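Local coordinates for protein putative Ribokinase II (Escherichia coli O6, PDB 3IQ0) that probably phosphorylates ribose or a related sugar with ATP, as a pfkB-family carbohydrate kinase that binds ATP together with magnesium, at residues L128-F134 with A153-V157; L188-Y194 with F217-V222. All coordinates share one frame; numbering follows the deposited sequence.

Contact 1 of 2, residues L128-F134 with A153-V157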
ATOM      1  N   LEU B 128       5.530 -25.942 -14.201  1.00 37.67           N
ATOM      2  CA  LEU B 128       5.750 -25.589 -15.599  1.00 36.86           C
ATOM      3  C   LEU B 128       6.052 -26.775 -16.507  1.00 37.05           C
ATOM      4  O   LEU B 128       6.496 -26.589 -17.639  1.00 36.65           O
ATOM      5  CB  LEU B 128       6.893 -24.578 -15.702  1.00 34.37           C
ATOM      6  CG  LEU B 128       6.634 -23.178 -15.139  1.00 34.49           C
ATOM      7  CD1 LEU B 128       7.953 -22.423 -15.004  1.00 32.81           C
ATOM      8  CD2 LEU B 128       5.672 -22.429 -16.059  1.00 32.00           C
ATOM      9  N   LYS B 129       5.808 -27.987 -16.018  1.00 37.10           N
ATOM     10  CA  LYS B 129       6.080 -29.187 -16.803  1.00 38.70           C
ATOM     11  C   LYS B 129       5.400 -29.222 -18.168  1.00 37.83           C
ATOM     12  O   LYS B 129       6.019 -29.594 -19.162  1.00 36.99           O
ATOM     13  CB  LYS B 129       5.697 -30.441 -16.013  1.00 41.43           C
ATOM     14  CG  LYS B 129       6.573 -30.667 -14.791  1.00 46.17           C
ATOM     15  CD  LYS B 129       6.464 -32.087 -14.263  1.00 49.04           C
ATOM     16  CE  LYS B 129       7.453 -32.314 -13.124  1.00 50.45           C
ATOM     17  NZ  LYS B 129       7.481 -33.736 -12.685  1.00 52.90           N
ATOM     18  N   ASP B 130       4.131 -28.835 -18.225  1.00 36.48           N
ATOM     19  CA  ASP B 130       3.415 -28.852 -19.493  1.00 34.90           C
ATOM     20  C   ASP B 130       3.304 -27.469 -20.118  1.00 32.67           C
ATOM     21  O   ASP B 130       2.440 -27.228 -20.959  1.00 32.37           O
ATOM     22  CB  ASP B 130       2.019 -29.454 -19.307  1.00 36.30           C
ATOM     23  CG  ASP B 130       2.061 -30.871 -18.746  1.00 38.72           C
ATOM     24  OD1 ASP B 130       2.839 -31.700 -19.265  1.00 39.09           O
ATOM     25  OD2 ASP B 130       1.308 -31.159 -17.792  1.00 39.62           O
ATOM     26  N   CYS B 131       4.179 -26.555 -19.713  1.00 29.65           N
ATOM     27  CA  CYS B 131       4.146 -25.216 -20.281  1.00 27.15           C
ATOM     28  C   CYS B 131       4.937 -25.187 -21.578  1.00 27.03           C
ATOM     29  O   CYS B 131       6.150 -25.405 -21.586  1.00 26.19           O
ATOM     30  CB  CYS B 131       4.724 -24.189 -19.316  1.00 26.36           C
ATOM     31  SG  CYS B 131       4.772 -22.537 -20.037  1.00 26.13           S
ATOM     32  N   THR B 132       4.237 -24.912 -22.674  1.00 26.18           N
ATOM     33  CA  THR B 132       4.841 -24.848 -24.000  1.00 27.17           C
ATOM     34  C   THR B 132       5.020 -23.396 -24.446  1.00 26.03           C
ATOM     35  O   THR B 132       5.706 -23.115 -25.430  1.00 26.38           O
ATOM     36  CB  THR B 132       3.950 -25.560 -25.035  1.00 28.85           C
ATOM     37  OG1 THR B 132       2.659 -24.936 -25.048  1.00 30.80           O
ATOM     38  CG2 THR B 132       3.786 -27.038 -24.690  1.00 27.94           C
ATOM     39  N   HIS B 133       4.364 -22.484 -23.737  1.00 24.80           N
ATOM     40  CA  HIS B 133       4.446 -21.066 -24.046  1.00 25.28           C
ATOM     41  C   HIS B 133       4.518 -20.273 -22.755  1.00 24.33           C
ATOM     42  O   HIS B 133       3.643 -20.377 -21.900  1.00 23.88           O
ATOM     43  CB  HIS B 133       3.231 -20.614 -24.861  1.00 28.06           C
ATOM     44  CG  HIS B 133       3.256 -21.067 -26.289  1.00 30.43           C
ATOM     45  ND1 HIS B 133       3.230 -22.397 -26.650  1.00 31.13           N
ATOM     46  CD2 HIS B 133       3.300 -20.363 -27.444  1.00 31.34           C
ATOM     47  CE1 HIS B 133       3.254 -22.493 -27.969  1.00 31.13           C
ATOM     48  NE2 HIS B 133       3.297 -21.273 -28.473  1.00 31.40           N
ATOM     49  N   PHE B 134       5.577 -19.487 -22.617  1.00 21.53           N
ATOM     50  CA  PHE B 134       5.770 -18.676 -21.428  1.00 20.02           C
ATOM     51  C   PHE B 134       5.845 -17.225 -21.858  1.00 21.15           C
ATOM     52  O   PHE B 134       6.633 -16.865 -22.740  1.00 21.13           O
ATOM     53  CB  PHE B 134       7.065 -19.074 -20.716  1.00 18.95           C
ATOM     54  CG  PHE B 134       7.195 -18.505 -19.337  1.00 19.78           C
ATOM     55  CD1 PHE B 134       6.423 -18.998 -18.294  1.00 19.64           C
ATOM     56  CD2 PHE B 134       8.097 -17.479 -19.076  1.00 20.89           C
ATOM     57  CE1 PHE B 134       6.546 -18.482 -17.009  1.00 18.83           C
ATOM     58  CE2 PHE B 134       8.229 -16.953 -17.791  1.00 20.90           C
ATOM     59  CZ  PHE B 134       7.453 -17.455 -16.758  1.00 20.61           C
ATOM     60  N   ALA B 153      12.436 -19.660 -14.681  1.00 31.51           N
ATOM     61  CA  ALA B 153      11.245 -20.124 -15.383  1.00 30.85           C
ATOM     62  C   ALA B 153      11.534 -20.262 -16.875  1.00 30.21           C
ATOM     63  O   ALA B 153      11.148 -21.246 -17.499  1.00 29.14           O
ATOM     64  CB  ALA B 153      10.094 -19.143 -15.154  1.00 31.83           C
ATOM     65  N   VAL B 154      12.224 -19.278 -17.443  1.00 30.55           N
ATOM     66  CA  VAL B 154      12.554 -19.316 -18.860  1.00 32.89           C
ATOM     67  C   VAL B 154      13.447 -20.500 -19.222  1.00 34.24           C
ATOM     68  O   VAL B 154      13.248 -21.141 -20.251  1.00 35.59           O
ATOM     69  CB  VAL B 154      13.246 -18.020 -19.305  1.00 32.90           C
ATOM     70  CG1 VAL B 154      13.763 -18.170 -20.722  1.00 35.24           C
ATOM     71  CG2 VAL B 154      12.267 -16.872 -19.245  1.00 33.69           C
ATOM     72  N   THR B 155      14.434 -20.784 -18.380  1.00 34.62           N
ATOM     73  CA  THR B 155      15.341 -21.899 -18.629  1.00 34.80           C
ATOM     74  C   THR B 155      14.549 -23.198 -18.617  1.00 34.45           C
ATOM     75  O   THR B 155      14.743 -24.067 -19.469  1.00 35.12           O
ATOM     76  CB  THR B 155      16.439 -21.979 -17.551  1.00 35.14           C
ATOM     77  OG1 THR B 155      17.217 -20.775 -17.572  1.00 36.32           O
ATOM     78  CG2 THR B 155      17.349 -23.172 -17.801  1.00 35.01           C
ATOM     79  N   ILE B 156      13.654 -23.318 -17.643  1.00 33.42           N
ATOM     80  CA  ILE B 156      12.820 -24.503 -17.508  1.00 32.46           C
ATOM     81  C   ILE B 156      11.962 -24.728 -18.746  1.00 32.69           C
ATOM     82  O   ILE B 156      11.915 -25.832 -19.280  1.00 32.04           O
ATOM     83  CB  ILE B 156      11.891 -24.381 -16.285  1.00 32.76           C
ATOM     84  CG1 ILE B 156      12.724 -24.405 -15.003  1.00 33.23           C
ATOM     85  CG2 ILE B 156      10.857 -25.498 -16.296  1.00 31.62           C
ATOM     86  CD1 ILE B 156      11.905 -24.368 -13.739  1.00 32.07           C
ATOM     87  N   VAL B 157      11.288 -23.676 -19.200  1.00 32.76           N
ATOM     88  CA  VAL B 157      10.418 -23.770 -20.366  1.00 31.18           C
ATOM     89  C   VAL B 157      11.171 -24.067 -21.659  1.00 33.12           C
ATOM     90  O   VAL B 157      10.718 -24.872 -22.469  1.00 32.91           O
ATOM     91  CB  VAL B 157       9.591 -22.477 -20.547  1.00 30.17           C
ATOM     92  CG1 VAL B 157       8.735 -22.571 -21.803  1.00 28.36           C
ATOM     93  CG2 VAL B 157       8.717 -22.251 -19.326  1.00 27.97           C
TER

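Contact 2 of 2, residues L188-Y194 with F217-V222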
ATOM      1  N   LEU B 188      15.350 -10.628 -24.135  1.00 33.84           N
ATOM      2  CA  LEU B 188      15.153 -10.422 -25.565  1.00 36.15           C
ATOM      3  C   LEU B 188      15.893 -11.450 -26.414  1.00 37.07           C
ATOM      4  O   LEU B 188      15.379 -11.904 -27.437  1.00 37.75           O
ATOM      5  CB  LEU B 188      15.601  -9.011 -25.965  1.00 36.52           C
ATOM      6  CG  LEU B 188      15.458  -8.665 -27.453  1.00 37.34           C
ATOM      7  CD1 LEU B 188      14.022  -8.909 -27.886  1.00 36.87           C
ATOM      8  CD2 LEU B 188      15.862  -7.217 -27.705  1.00 37.36           C
ATOM      9  N   GLU B 189      17.097 -11.818 -25.989  1.00 38.54           N
ATOM     10  CA  GLU B 189      17.911 -12.782 -26.730  1.00 39.53           C
ATOM     11  C   GLU B 189      17.325 -14.197 -26.687  1.00 38.34           C
ATOM     12  O   GLU B 189      17.690 -15.052 -27.492  1.00 37.41           O
ATOM     13  CB  GLU B 189      19.339 -12.790 -26.174  1.00 42.92           C
ATOM     14  CG  GLU B 189      19.969 -11.410 -26.031  1.00 46.07           C
ATOM     15  CD  GLU B 189      20.034 -10.639 -27.339  1.00 48.59           C
ATOM     16  OE1 GLU B 189      20.706 -11.111 -28.279  1.00 49.97           O
ATOM     17  OE2 GLU B 189      19.409  -9.556 -27.425  1.00 49.82           O
ATOM     18  N   LEU B 190      16.416 -14.435 -25.748  1.00 36.93           N
ATOM     19  CA  LEU B 190      15.785 -15.743 -25.606  1.00 34.47           C
ATOM     20  C   LEU B 190      14.328 -15.691 -26.041  1.00 32.82           C
ATOM     21  O   LEU B 190      13.587 -16.666 -25.883  1.00 31.55           O
ATOM     22  CB  LEU B 190      15.851 -16.201 -24.151  1.00 36.84           C
ATOM     23  CG  LEU B 190      17.239 -16.336 -23.531  1.00 39.04           C
ATOM     24  CD1 LEU B 190      17.097 -16.614 -22.044  1.00 39.02           C
ATOM     25  CD2 LEU B 190      18.008 -17.451 -24.223  1.00 38.87           C
ATOM     26  N   THR B 191      13.926 -14.552 -26.596  1.00 29.11           N
ATOM     27  CA  THR B 191      12.556 -14.343 -27.044  1.00 26.63           C
ATOM     28  C   THR B 191      12.286 -14.827 -28.462  1.00 26.22           C
ATOM     29  O   THR B 191      13.102 -14.640 -29.366  1.00 26.81           O
ATOM     30  CB  THR B 191      12.190 -12.850 -26.967  1.00 25.46           C
ATOM     31  OG1 THR B 191      12.177 -12.447 -25.594  1.00 23.27           O
ATOM     32  CG2 THR B 191      10.820 -12.591 -27.603  1.00 24.14           C
ATOM     33  N   ASP B 192      11.122 -15.437 -28.653  1.00 24.73           N
ATOM     34  CA  ASP B 192      10.726 -15.932 -29.965  1.00 24.75           C
ATOM     35  C   ASP B 192       9.695 -14.985 -30.557  1.00 24.55           C
ATOM     36  O   ASP B 192       9.666 -14.753 -31.767  1.00 25.67           O
ATOM     37  CB  ASP B 192      10.128 -17.336 -29.841  1.00 26.19           C
ATOM     38  CG  ASP B 192      11.098 -18.333 -29.230  1.00 32.08           C
ATOM     39  OD1 ASP B 192      12.135 -18.611 -29.862  1.00 33.61           O
ATOM     40  OD2 ASP B 192      10.826 -18.831 -28.114  1.00 30.56           O
ATOM     41  N   ILE B 193       8.859 -14.431 -29.681  1.00 24.36           N
ATOM     42  CA  ILE B 193       7.790 -13.514 -30.067  1.00 22.93           C
ATOM     43  C   ILE B 193       7.934 -12.218 -29.278  1.00 22.91           C
ATOM     44  O   ILE B 193       7.743 -12.198 -28.065  1.00 21.49           O
ATOM     45  CB  ILE B 193       6.395 -14.151 -29.770  1.00 23.95           C
ATOM     46  CG1 ILE B 193       6.269 -15.475 -30.530  1.00 23.06           C
ATOM     47  CG2 ILE B 193       5.266 -13.195 -30.165  1.00 24.36           C
ATOM     48  CD1 ILE B 193       4.993 -16.235 -30.225  1.00 24.71           C
ATOM     49  N   TYR B 194       8.279 -11.142 -29.977  1.00 23.20           N
ATOM     50  CA  TYR B 194       8.468  -9.834 -29.358  1.00 23.75           C
ATOM     51  C   TYR B 194       7.253  -8.954 -29.644  1.00 23.68           C
ATOM     52  O   TYR B 194       6.870  -8.782 -30.801  1.00 23.83           O
ATOM     53  CB  TYR B 194       9.734  -9.187 -29.929  1.00 23.75           C
ATOM     54  CG  TYR B 194      10.259  -8.023 -29.123  1.00 23.72           C
ATOM     55  CD1 TYR B 194      10.297  -8.079 -27.728  1.00 23.54           C
ATOM     56  CD2 TYR B 194      10.740  -6.876 -29.752  1.00 23.19           C
ATOM     57  CE1 TYR B 194      10.799  -7.021 -26.976  1.00 26.26           C
ATOM     58  CE2 TYR B 194      11.244  -5.806 -29.008  1.00 24.97           C
ATOM     59  CZ  TYR B 194      11.267  -5.889 -27.622  1.00 24.43           C
ATOM     60  OH  TYR B 194      11.732  -4.836 -26.876  1.00 25.63           O
ATOM     61  N   PHE B 217      15.954  -7.363 -34.547  1.00 31.13           N
ATOM     62  CA  PHE B 217      15.388  -8.368 -33.646  1.00 30.01           C
ATOM     63  C   PHE B 217      15.272  -9.698 -34.376  1.00 28.54           C
ATOM     64  O   PHE B 217      15.595 -10.746 -33.827  1.00 27.88           O
ATOM     65  CB  PHE B 217      13.997  -7.938 -33.177  1.00 28.97           C
ATOM     66  CG  PHE B 217      13.973  -6.640 -32.420  1.00 28.56           C
ATOM     67  CD1 PHE B 217      12.957  -5.714 -32.647  1.00 26.74           C
ATOM     68  CD2 PHE B 217      14.943  -6.352 -31.465  1.00 28.02           C
ATOM     69  CE1 PHE B 217      12.911  -4.520 -31.926  1.00 26.92           C
ATOM     70  CE2 PHE B 217      14.903  -5.161 -30.743  1.00 26.09           C
ATOM     71  CZ  PHE B 217      13.884  -4.247 -30.976  1.00 23.68           C
ATOM     72  N   LEU B 218      14.803  -9.640 -35.616  1.00 29.19           N
ATOM     73  CA  LEU B 218      14.640 -10.834 -36.427  1.00 31.58           C
ATOM     74  C   LEU B 218      15.996 -11.463 -36.751  1.00 33.36           C
ATOM     75  O   LEU B 218      16.142 -12.689 -36.744  1.00 32.72           O
ATOM     76  CB  LEU B 218      13.891 -10.495 -37.719  1.00 30.55           C
ATOM     77  CG  LEU B 218      12.462  -9.964 -37.561  1.00 32.54           C
ATOM     78  CD1 LEU B 218      11.903  -9.554 -38.919  1.00 31.44           C
ATOM     79  CD2 LEU B 218      11.586 -11.037 -36.921  1.00 32.48           C
ATOM     80  N   GLU B 219      16.989 -10.631 -37.047  1.00 35.16           N
ATOM     81  CA  GLU B 219      18.314 -11.160 -37.350  1.00 36.96           C
ATOM     82  C   GLU B 219      18.874 -11.857 -36.118  1.00 36.80           C
ATOM     83  O   GLU B 219      19.484 -12.922 -36.221  1.00 36.92           O
ATOM     84  CB  GLU B 219      19.265 -10.039 -37.788  1.00 39.96           C
ATOM     85  CG  GLU B 219      20.720 -10.278 -37.380  1.00 45.69           C
ATOM     86  CD  GLU B 219      21.720  -9.803 -38.414  1.00 48.49           C
ATOM     87  OE1 GLU B 219      21.557  -8.683 -38.938  1.00 50.71           O
ATOM     88  OE2 GLU B 219      22.674 -10.554 -38.707  1.00 50.74           O
ATOM     89  N   GLU B 220      18.654 -11.256 -34.954  1.00 35.93           N
ATOM     90  CA  GLU B 220      19.153 -11.811 -33.705  1.00 37.09           C
ATOM     91  C   GLU B 220      18.528 -13.154 -33.343  1.00 36.98           C
ATOM     92  O   GLU B 220      19.151 -13.969 -32.663  1.00 37.79           O
ATOM     93  CB  GLU B 220      18.943 -10.804 -32.576  1.00 39.53           C
ATOM     94  CG  GLU B 220      19.375 -11.295 -31.210  1.00 44.69           C
ATOM     95  CD  GLU B 220      18.379 -12.259 -30.592  1.00 49.40           C
ATOM     96  OE1 GLU B 220      17.206 -11.861 -30.392  1.00 49.57           O
ATOM     97  OE2 GLU B 220      18.775 -13.413 -30.304  1.00 49.76           O
ATOM     98  N   GLY B 221      17.301 -13.398 -33.791  1.00 35.91           N
ATOM     99  CA  GLY B 221      16.675 -14.672 -33.475  1.00 34.48           C
ATOM    100  C   GLY B 221      15.179 -14.620 -33.248  1.00 33.40           C
ATOM    101  O   GLY B 221      14.508 -15.650 -33.293  1.00 30.75           O
ATOM    102  N   VAL B 222      14.652 -13.429 -32.984  1.00 32.56           N
ATOM    103  CA  VAL B 222      13.223 -13.281 -32.767  1.00 30.83           C
ATOM    104  C   VAL B 222      12.520 -13.681 -34.057  1.00 31.73           C
ATOM    105  O   VAL B 222      12.860 -13.196 -35.137  1.00 31.90           O
ATOM    106  CB  VAL B 222      12.862 -11.824 -32.401  1.00 31.81           C
ATOM    107  CG1 VAL B 222      11.356 -11.685 -32.225  1.00 29.24           C
ATOM    108  CG2 VAL B 222      13.578 -11.424 -31.122  1.00 28.22           C
TER
HETATM  109  O   HOH W   1      15.616 -13.669 -29.702  1.00 35.05           O

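Contact 1 of 2, residues L128-F134 with A153-V157
The ring of Phe134 meets three small aliphatic side chains of helix 144-159, Ala153, Val154 and Val157, each of them oblique to the ring plane. The closest touch is at the far end of the ring, where CZ of Phe134 lies 3.5 Å from CB of Ala153. On one flank, CD2 of Phe134 approaches CG2 of Val154 at 4.2 Å; at the root of the ring, CB of Phe134 sits 3.8 Å from CG2 of Val157. With CG anti to the backbone N (chi1 -167°), the ring reaches along the helix from Val157 back to Ala153, one turn earlier. A methyl suits position 153, since it lets the aromatic tip come close to the helix backbone.

Val157 is the most deeply engaged residue. Its side chain stands at about a right angle to that of Phe134; CG2 also touches SG of Cys131 at 4.0 Å, and CG1 rests 3.8 Å from the carbonyl O of Cys131. Cysteine fits here as a compact, weakly polar group. Leu128 extends the apolar patch ahead of the strand, its CD1 lying 3.9 Å from CB of Ala153 and its CB 4.1 Å from CG2 of Ile156. A type I turn from Leu128 to Cys131, closed by the bond from Cys131 N to Leu128 O, brings both side chains to the helix. No hydrogen bond joins the two segments.

The axes of strand 131-134 and helix 153-157 come within 9.2 Å of each other, their directions 136° apart, and the parent strand and helix are the first two elements of a beta-alpha-beta unit completed by strand 163-167. Phe7 of strand 5-9 touches Leu128, Cys131 and Phe134, while Ile164 of strand 163-167 packs on Phe134 and Val154.

Contact 2 of 2, residues L188-Y194 with F217-V222
Tyr194 and Phe217 form a T-shaped aromatic pair, the edge of the tyrosine turned to the face of the phenylalanine with ring planes at 69° and centroids 4.8 Å apart. CG of Tyr194 lies anti to its backbone N (chi1 -164°), which carries the ring toward Phe217 and sets CE2 of Tyr194 3.6 Å from CE1 of Phe217.

Aliphatic packing surrounds this pair. Leu188 divides its branches: CD1 lies over the centre of one Tyr194 face, while CD2 touches CE2 of Phe217 at 3.8 Å. Val222, slim and beta-branched, sets CG1 3.8 Å from CB of Tyr194, and its CG2 meets CD1 of Leu188.

The polar rim is less comfortable. OE1 of Glu189 and OE2 of Glu220 lie 3.6 Å apart, so the carboxylates would be expected to repel unless a proton or solvent intervenes. A water lies between the segments, 2.7 Å from O of Thr191 and, rather short, 2.5 Å from OE1 of Glu220; not every acceptor near it can receive a proton at once. Gly221, the first residue beyond helix 210-220, has a positive phi (145°), backbone angles that call for glycine.

Strand 193-194, helix 210-220 and strand 224-228 compose a beta-alpha-beta unit, the repeating crossover of the ribokinase-type alpha/beta fold.

Contact 1 closes before contact 2 opens along the chain, and their centres lie 17 Å apart. Both belong to beta-alpha-beta units of the same nine-stranded mixed sheet, in which strands 131-137, 163-167, 193-194 and 224-228 are successive parallel neighbours. Strand 163-167 ends the first unit and lies beside strand 193-194, which begins the second. The contacts meet directly where CG1 of Val154 packs 3.9 Å from CD1 of Leu190, a single apolar touch between their segments. Together they seat helices 144-159 and 210-220 against the sheet. The bound ATP is some way off, about 11 Å from the Tyr194 side chain, making both contacts part of the framework rather than the nucleotide pocket.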